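Local coordinates for MSHA biogenesis protein MshE (Vibrio cholerae, PDB 5HTL) that probably powers assembly of the MSHA pilus as a secretion-type ATPase and binds the second messenger cyclic di-GMP through its N-terminal MshEN domain, at residues I67-A72 / L93-S98; L102-S107 / N120-Y125. All blocks are in the same frame, centred on the assembly; numbering follows the deposited sequence.

Contact 1: residues I67-A72 / L93-S98; sequences IDLSRA and LVIGRS
Ile67 and Ile95 carry matching torsions: in both, CG1 sits between the backbone N and the carbonyl carbon (chi1 61° and 64°), and the chain beyond it is extended. The two side chains therefore reach for one another tip to tip, and their CD1 methyls meet at 3.8 Å. Leu69 crosses Leu93 and Ile95 at a slant and splits its branches between them. Its CD2 lies 4.0 Å from CD2 of Leu93, while its CD1 touches the CG2 branch of Ile95 at 4.1 Å. Ile95 is thus met at both branches, CD1 by Ile67 and CG2 by Leu69.

The contact joins the loop 67-72 to strand 92-98, an outermost strand of the three-stranded sheet. Helix 134-144 completes the packing, with Leu137 against both Leu69 and Leu93. The loop is shaped by a type I beta turn closed by Arg71 N to Asp68 O, 3.0 Å. Asp68 OD1 takes Ser70 OG at 2.6 Å, on the syn side and 25° out of the carboxylate plane, and Ser70 N in a weak bond; Gln136 NE2 is a further donor to it, while Gln136 OE1 accepts from Leu69 N. In the strand, Ile95 and Gly96 form a classic beta bulge opposite Arg103.

No hydrogen bond spans the two segments. The four touching residues are buried and entirely aliphatic, so loop and strand adhere through apolar burial, while the loop's polar groups bond within it, to Gln136 of helix 134-144, to Ile131 and to the second subunit.

Contact 2: residues L102-S107 / N120-Y125; sequences LRIAMS and NQLPDY
The ring of Tyr125 lies with one face against Leu102, whose CD2 methyl stands over it in a CH-pi contact, 4.0 Å from the ring centroid and 24° off the normal. The methyl is displaced toward the CD1-CE1 side of the ring, and Leu102 CG sits near the ring's root, 3.7 Å from Tyr125 CG. The other branch of the leucine, CD1, packs on Tyr125 CB at 3.6 Å, so that the leucine straddles the CB-CG bond where the ring begins. Arg97 of the neighbouring strand touches both partners.

These residues belong to a beta-alpha-beta unit in which strand 101-106 leads through helix 112-121 to the parallel strand 126-131. The contact lies where the chain leaves the helix and turns back toward the sheet. Leu122, the first residue to depart from helical geometry, opens a type II beta turn that ends at Tyr125; the turn's backbone bond, Tyr125 N to Leu122 O, is weak. The turn delivers Tyr125 beside Leu102, with their CA atoms 6.4 Å apart, and the third strand starts at the next residue. Backbone bonds from Leu102 to Gly126 and Glu128, and from Ile104 to Glu128, then continue the pairing.

Leu122 is buried where the helix ends and points toward the strand. With CG anti to the carbonyl carbon (chi1 -67°), it extends toward Leu102 and Ile104, and Phe127 of strand 126-131 packs on it as well as on Ile104. Across the contact, no hydrogen bonds are made. Leu122 CD1 touches both strand residues: it lies 3.8 Å from Leu102 CD1 and 3.9 Å from Ile104 CD1, which it meets tip to tip.

In the fold
Contacts 1 and 2 use neighbouring antiparallel strands of one sheet and have centres 12 Å apart. Probable hydrogen bonds from Leu93 N to Ala105 O and from Ile95 N to Arg103 O, each 2.9 Å, tie strand 92-98 to strand 101-106. The two contacts lie on opposite faces: Ile95 faces the loop 67-72, whereas Leu102 and Ile104 point toward the end of helix 112-121. Contact 1 is nearer the nucleotide. The Ile67 side chain is about 8 Å from a bound cyclic di-GMP, shortly after the ligand-pocket residues Ser63, Leu64 and Pro65, while that of Ile104 is about 13 Å from one. Both contacts also touch the second subunit.

Contact 1: residues I67-A72 / L93-S98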
ATOM      1  N   ILE A  67      -6.809  -8.582   5.487  1.00 12.11           N
ATOM      2  CA  ILE A  67      -6.807 -10.031   5.298  1.00 13.08           C
ATOM      3  C   ILE A  67      -7.440 -10.741   6.476  1.00 11.98           C
ATOM      4  O   ILE A  67      -7.458 -10.224   7.598  1.00 13.69           O
ATOM      5  CB  ILE A  67      -5.384 -10.611   5.049  1.00 12.69           C
ATOM      6  CG1 ILE A  67      -4.448 -10.346   6.232  1.00 12.06           C
ATOM      7  CG2 ILE A  67      -4.821 -10.050   3.744  1.00 13.95           C
ATOM      8  CD1 ILE A  67      -3.217 -11.234   6.226  1.00 13.78           C
ATOM      9  N   ASP A  68      -7.982 -11.920   6.195  1.00 13.34           N
ATOM     10  CA  ASP A  68      -8.400 -12.830   7.248  1.00 12.68           C
ATOM     11  C   ASP A  68      -7.225 -13.754   7.519  1.00 11.99           C
ATOM     12  O   ASP A  68      -7.064 -14.786   6.862  1.00 13.42           O
ATOM     13  CB  ASP A  68      -9.618 -13.636   6.804  1.00 13.19           C
ATOM     14  CG  ASP A  68     -10.105 -14.592   7.870  1.00 17.87           C
ATOM     15  OD1 ASP A  68      -9.456 -14.711   8.936  1.00 17.24           O
ATOM     16  OD2 ASP A  68     -11.145 -15.244   7.631  1.00 21.58           O
ATOM     17  N   LEU A  69      -6.410 -13.390   8.496  1.00 13.82           N
ATOM     18  CA  LEU A  69      -5.183 -14.114   8.760  1.00 13.69           C
ATOM     19  C   LEU A  69      -5.437 -15.532   9.312  1.00 16.93           C
ATOM     20  O   LEU A  69      -4.567 -16.393   9.248  1.00 22.93           O
ATOM     21  CB  LEU A  69      -4.305 -13.274   9.685  1.00 15.16           C
ATOM     22  CG  LEU A  69      -2.894 -13.756   9.974  1.00 17.38           C
ATOM     23  CD1 LEU A  69      -2.118 -14.050   8.688  1.00 18.25           C
ATOM     24  CD2 LEU A  69      -2.179 -12.707  10.818  1.00 18.70           C
ATOM     25  N   SER A  70      -6.647 -15.777   9.807  1.00 18.87           N
ATOM     26  CA  SER A  70      -7.004 -17.107  10.305  1.00 20.27           C
ATOM     27  C   SER A  70      -7.154 -18.113   9.165  1.00 19.18           C
ATOM     28  O   SER A  70      -7.141 -19.328   9.378  1.00 26.15           O
ATOM     29  CB  SER A  70      -8.304 -17.053  11.105  1.00 20.33           C
ATOM     30  OG  SER A  70      -9.433 -16.980  10.252  1.00 21.18           O
ATOM     31  N   ARG A  71      -7.288 -17.609   7.945  1.00 14.71           N
ATOM     32  CA  ARG A  71      -7.516 -18.472   6.797  1.00 15.45           C
ATOM     33  C   ARG A  71      -6.556 -18.186   5.670  1.00 16.39           C
ATOM     34  O   ARG A  71      -6.509 -18.919   4.686  1.00 23.53           O
ATOM     35  CB  ARG A  71      -8.943 -18.293   6.281  1.00 18.14           C
ATOM     36  CG  ARG A  71      -9.955 -19.134   7.021  1.00 25.32           C
ATOM     37  CD  ARG A  71     -11.336 -18.963   6.433  1.00 37.87           C
ATOM     38  NE  ARG A  71     -11.860 -20.203   5.872  1.00 47.82           N
ATOM     39  CZ  ARG A  71     -12.574 -20.266   4.754  1.00 51.02           C
ATOM     40  NH1 ARG A  71     -12.838 -19.158   4.074  1.00 54.83           N
ATOM     41  NH2 ARG A  71     -13.017 -21.435   4.310  1.00 54.18           N
ATOM     42  N   ALA A  72      -5.808 -17.098   5.801  1.00 16.48           N
ATOM     43  CA  ALA A  72      -4.975 -16.644   4.698  1.00 17.76           C
ATOM     44  C   ALA A  72      -3.796 -17.570   4.428  1.00 14.03           C
ATOM     45  O   ALA A  72      -3.318 -18.290   5.306  1.00 19.45           O
ATOM     46  CB  ALA A  72      -4.491 -15.218   4.944  1.00 21.89           C
ATOM     47  N   LEU A  93       3.817  -9.628  11.038  1.00 10.51           N
ATOM     48  CA  LEU A  93       4.098 -11.008  10.653  1.00 11.62           C
ATOM     49  C   LEU A  93       4.440 -11.076   9.177  1.00 10.34           C
ATOM     50  O   LEU A  93       3.665 -10.625   8.335  1.00 11.49           O
ATOM     51  CB  LEU A  93       2.870 -11.885  10.913  1.00 13.35           C
ATOM     52  CG  LEU A  93       2.981 -13.385  10.604  1.00 14.07           C
ATOM     53  CD1 LEU A  93       3.906 -14.024  11.619  1.00 14.31           C
ATOM     54  CD2 LEU A  93       1.624 -14.078  10.642  1.00 14.65           C
ATOM     55  N   VAL A  94       5.596 -11.645   8.857  1.00 12.28           N
ATOM     56  CA  VAL A  94       5.973 -11.880   7.470  1.00 13.10           C
ATOM     57  C   VAL A  94       5.223 -13.100   6.950  1.00 14.12           C
ATOM     58  O   VAL A  94       5.393 -14.209   7.468  1.00 18.02           O
ATOM     59  CB  VAL A  94       7.479 -12.155   7.335  1.00 13.31           C
ATOM     60  CG1 VAL A  94       7.850 -12.311   5.865  1.00 20.15           C
ATOM     61  CG2 VAL A  94       8.278 -11.038   7.980  1.00 17.27           C
ATOM     62  N   ILE A  95       4.351 -12.886   5.966  1.00 14.20           N
ATOM     63  CA  ILE A  95       3.504 -13.964   5.450  1.00 15.05           C
ATOM     64  C   ILE A  95       3.846 -14.373   4.025  1.00 15.78           C
ATOM     65  O   ILE A  95       3.319 -15.358   3.516  1.00 15.98           O
ATOM     66  CB  ILE A  95       1.991 -13.619   5.541  1.00 16.06           C
ATOM     67  CG1 ILE A  95       1.644 -12.417   4.661  1.00 14.34           C
ATOM     68  CG2 ILE A  95       1.581 -13.378   6.999  1.00 16.37           C
ATOM     69  CD1 ILE A  95       0.126 -12.134   4.544  1.00 17.25           C
ATOM     70  N   GLY A  96       4.729 -13.622   3.388  1.00 14.35           N
ATOM     71  CA  GLY A  96       5.154 -13.969   2.046  1.00 18.72           C
ATOM     72  C   GLY A  96       6.545 -13.457   1.769  1.00 18.86           C
ATOM     73  O   GLY A  96       6.928 -12.395   2.267  1.00 16.86           O
ATOM     74  N   ARG A  97       7.305 -14.220   0.989  1.00 18.70           N
ATOM     75  CA  ARG A  97       8.568 -13.735   0.464  1.00 16.80           C
ATOM     76  C   ARG A  97       8.709 -14.143  -0.991  1.00 15.88           C
ATOM     77  O   ARG A  97       8.458 -15.291  -1.343  1.00 21.45           O
ATOM     78  CB  ARG A  97       9.751 -14.292   1.249  1.00 23.32           C
ATOM     79  CG  ARG A  97      11.048 -13.570   0.922  1.00 36.35           C
ATOM     80  CD  ARG A  97      12.162 -14.500   0.532  1.00 46.70           C
ATOM     81  NE  ARG A  97      12.226 -15.678   1.388  1.00 46.99           N
ATOM     82  CZ  ARG A  97      13.261 -16.509   1.428  1.00 50.68           C
ATOM     83  NH1 ARG A  97      14.323 -16.276   0.671  1.00 54.05           N
ATOM     84  NH2 ARG A  97      13.237 -17.561   2.233  1.00 49.29           N
ATOM     85  N   SER A  98       9.112 -13.200  -1.828  1.00 15.75           N
ATOM     86  CA  SER A  98       9.371 -13.498  -3.228  1.00 15.41           C
ATOM     87  C   SER A  98      10.449 -12.550  -3.717  1.00 18.11           C
ATOM     88  O   SER A  98      10.230 -11.343  -3.760  1.00 22.13           O
ATOM     89  CB  SER A  98       8.096 -13.291  -4.038  1.00 23.70           C
ATOM     90  OG  SER A  98       8.215 -13.876  -5.323  1.00 21.72           O
TER

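Contact 2: residues L102-S107 / N120-Y125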
ATOM      1  N   LEU A 102       8.838  -8.727   0.689  1.00 18.08           N
ATOM      2  CA  LEU A 102       8.115  -9.410   1.750  1.00 15.94           C
ATOM      3  C   LEU A 102       6.704  -8.852   1.807  1.00 16.07           C
ATOM      4  O   LEU A 102       6.499  -7.647   1.679  1.00 17.34           O
ATOM      5  CB  LEU A 102       8.775  -9.165   3.109  1.00 16.84           C
ATOM      6  CG  LEU A 102      10.239  -9.563   3.267  1.00 20.06           C
ATOM      7  CD1 LEU A 102      10.721  -9.270   4.686  1.00 18.77           C
ATOM      8  CD2 LEU A 102      10.387 -11.024   2.982  1.00 20.31           C
ATOM      9  N   ARG A 103       5.738  -9.737   2.005  1.00 14.00           N
ATOM     10  CA  ARG A 103       4.404  -9.306   2.355  1.00 14.24           C
ATOM     11  C   ARG A 103       4.310  -9.392   3.869  1.00  8.66           C
ATOM     12  O   ARG A 103       4.571 -10.435   4.449  1.00 12.87           O
ATOM     13  CB  ARG A 103       3.356 -10.198   1.699  1.00 15.44           C
ATOM     14  CG  ARG A 103       1.916  -9.824   2.060  1.00 15.39           C
ATOM     15  CD  ARG A 103       0.896 -10.495   1.150  1.00 19.08           C
ATOM     16  NE  ARG A 103       1.034  -9.983  -0.204  1.00 19.84           N
ATOM     17  CZ  ARG A 103       1.578 -10.664  -1.208  1.00 17.12           C
ATOM     18  NH1 ARG A 103       1.984 -11.914  -1.022  1.00 19.93           N
ATOM     19  NH2 ARG A 103       1.683 -10.101  -2.403  1.00 20.39           N
ATOM     20  N   ILE A 104       3.898  -8.290   4.483  1.00 12.11           N
ATOM     21  CA  ILE A 104       3.877  -8.200   5.937  1.00 12.16           C
ATOM     22  C   ILE A 104       2.499  -7.774   6.424  1.00 11.55           C
ATOM     23  O   ILE A 104       1.991  -6.716   6.047  1.00 11.45           O
ATOM     24  CB  ILE A 104       4.936  -7.198   6.450  1.00 14.42           C
ATOM     25  CG1 ILE A 104       6.339  -7.619   5.982  1.00 16.98           C
ATOM     26  CG2 ILE A 104       4.883  -7.084   7.979  1.00 13.61           C
ATOM     27  CD1 ILE A 104       7.464  -6.764   6.537  1.00 21.32           C
ATOM     28  N   ALA A 105       1.907  -8.612   7.271  1.00 10.81           N
ATOM     29  CA  ALA A 105       0.643  -8.275   7.927  1.00 11.52           C
ATOM     30  C   ALA A 105       0.930  -7.511   9.208  1.00 10.56           C
ATOM     31  O   ALA A 105       1.756  -7.939  10.007  1.00 11.38           O
ATOM     32  CB  ALA A 105      -0.159  -9.539   8.222  1.00 14.58           C
HETATM   33  N   MSE A 106       0.290  -6.365   9.397  1.00 11.58           N
HETATM   34  CA  MSE A 106       0.449  -5.598  10.633  1.00 11.00           C
HETATM   35  C   MSE A 106      -0.894  -5.252  11.219  1.00 12.18           C
HETATM   36  O   MSE A 106      -1.867  -5.074  10.493  1.00 12.38           O
HETATM   37  CB  MSE A 106       1.190  -4.294  10.362  1.00 15.34           C
HETATM   38  CG  MSE A 106       2.605  -4.474   9.913  1.00 19.17           C
HETATM   39 SE   MSE A 106       3.427  -2.740   9.717  0.35 19.13          SE
HETATM   40  CE  MSE A 106       3.571  -2.233  11.578  1.00 21.39           C
ATOM     41  N   SER A 107      -0.947  -5.125  12.538  1.00 10.66           N
ATOM     42  CA  SER A 107      -2.166  -4.682  13.200  1.00 13.38           C
ATOM     43  C   SER A 107      -2.308  -3.174  13.027  1.00 13.48           C
ATOM     44  O   SER A 107      -3.417  -2.647  12.966  1.00 13.92           O
ATOM     45  CB  SER A 107      -2.116  -5.019  14.684  1.00 21.47           C
ATOM     46  OG  SER A 107      -1.311  -4.091  15.364  1.00 24.28           O
ATOM     47  N   ASN A 120      14.580  -1.254   9.637  1.00 16.78           N
ATOM     48  CA  ASN A 120      15.952  -1.468  10.066  1.00 18.28           C
ATOM     49  C   ASN A 120      16.211  -2.928  10.427  1.00 20.46           C
ATOM     50  O   ASN A 120      17.352  -3.390  10.389  1.00 22.94           O
ATOM     51  CB  ASN A 120      16.302  -0.531  11.222  1.00 18.31           C
ATOM     52  CG  ASN A 120      16.270   0.927  10.817  1.00 19.22           C
ATOM     53  OD1 ASN A 120      16.257   1.255   9.625  1.00 24.90           O
ATOM     54  ND2 ASN A 120      16.245   1.813  11.802  1.00 23.83           N
ATOM     55  N   GLN A 121      15.145  -3.654  10.752  1.00 18.25           N
ATOM     56  CA  GLN A 121      15.232  -5.049  11.172  1.00 18.35           C
ATOM     57  C   GLN A 121      15.249  -6.022   9.991  1.00 23.07           C
ATOM     58  O   GLN A 121      15.813  -7.112  10.085  1.00 23.53           O
ATOM     59  CB  GLN A 121      14.067  -5.386  12.106  1.00 21.71           C
ATOM     60  CG  GLN A 121      14.079  -6.803  12.666  1.00 27.22           C
ATOM     61  CD  GLN A 121      15.278  -7.091  13.560  1.00 32.47           C
ATOM     62  OE1 GLN A 121      15.718  -6.233  14.325  1.00 29.38           O
ATOM     63  NE2 GLN A 121      15.810  -8.303  13.460  1.00 38.46           N
ATOM     64  N   LEU A 122      14.638  -5.627   8.879  1.00 19.88           N
ATOM     65  CA  LEU A 122      14.607  -6.465   7.680  1.00 18.24           C
ATOM     66  C   LEU A 122      15.216  -5.711   6.508  1.00 20.00           C
ATOM     67  O   LEU A 122      14.559  -5.522   5.486  1.00 23.47           O
ATOM     68  CB  LEU A 122      13.162  -6.851   7.342  1.00 17.04           C
ATOM     69  CG  LEU A 122      12.450  -7.779   8.322  1.00 16.53           C
ATOM     70  CD1 LEU A 122      10.932  -7.709   8.124  1.00 20.76           C
ATOM     71  CD2 LEU A 122      12.938  -9.203   8.176  1.00 24.01           C
ATOM     72  N   PRO A 123      16.481  -5.270   6.642  1.00 22.18           N
ATOM     73  CA  PRO A 123      17.054  -4.448   5.573  1.00 22.22           C
ATOM     74  C   PRO A 123      17.246  -5.257   4.282  1.00 22.70           C
ATOM     75  O   PRO A 123      17.295  -6.488   4.318  1.00 25.98           O
ATOM     76  CB  PRO A 123      18.410  -4.019   6.159  1.00 23.38           C
ATOM     77  CG  PRO A 123      18.771  -5.105   7.078  1.00 22.10           C
ATOM     78  CD  PRO A 123      17.476  -5.564   7.689  1.00 21.62           C
ATOM     79  N   ASP A 124      17.337  -4.566   3.152  1.00 26.94           N
ATOM     80  CA  ASP A 124      17.405  -5.220   1.835  1.00 41.23           C
ATOM     81  C   ASP A 124      16.242  -6.166   1.504  1.00 43.79           C
ATOM     82  O   ASP A 124      16.353  -7.005   0.609  1.00 39.40           O
ATOM     83  CB  ASP A 124      18.718  -5.973   1.633  1.00 52.12           C
ATOM     84  CG  ASP A 124      19.858  -5.371   2.405  1.00 56.31           C
ATOM     85  OD1 ASP A 124      19.920  -4.128   2.532  1.00 56.23           O
ATOM     86  OD2 ASP A 124      20.693  -6.157   2.898  1.00 54.03           O
ATOM     87  N   TYR A 125      15.151  -6.057   2.246  1.00 36.04           N
ATOM     88  CA  TYR A 125      13.869  -6.527   1.755  1.00 28.18           C
ATOM     89  C   TYR A 125      12.994  -5.296   1.678  1.00 29.69           C
ATOM     90  O   TYR A 125      13.074  -4.432   2.554  1.00 30.74           O
ATOM     91  CB  TYR A 125      13.239  -7.534   2.712  1.00 24.02           C
ATOM     92  CG  TYR A 125      13.782  -8.940   2.622  1.00 28.56           C
ATOM     93  CD1 TYR A 125      13.486  -9.752   1.532  1.00 29.24           C
ATOM     94  CD2 TYR A 125      14.557  -9.472   3.645  1.00 32.42           C
ATOM     95  CE1 TYR A 125      13.971 -11.052   1.455  1.00 34.96           C
ATOM     96  CE2 TYR A 125      15.046 -10.770   3.577  1.00 36.92           C
ATOM     97  CZ  TYR A 125      14.750 -11.553   2.481  1.00 36.84           C
ATOM     98  OH  TYR A 125      15.238 -12.842   2.420  1.00 42.00           O
TER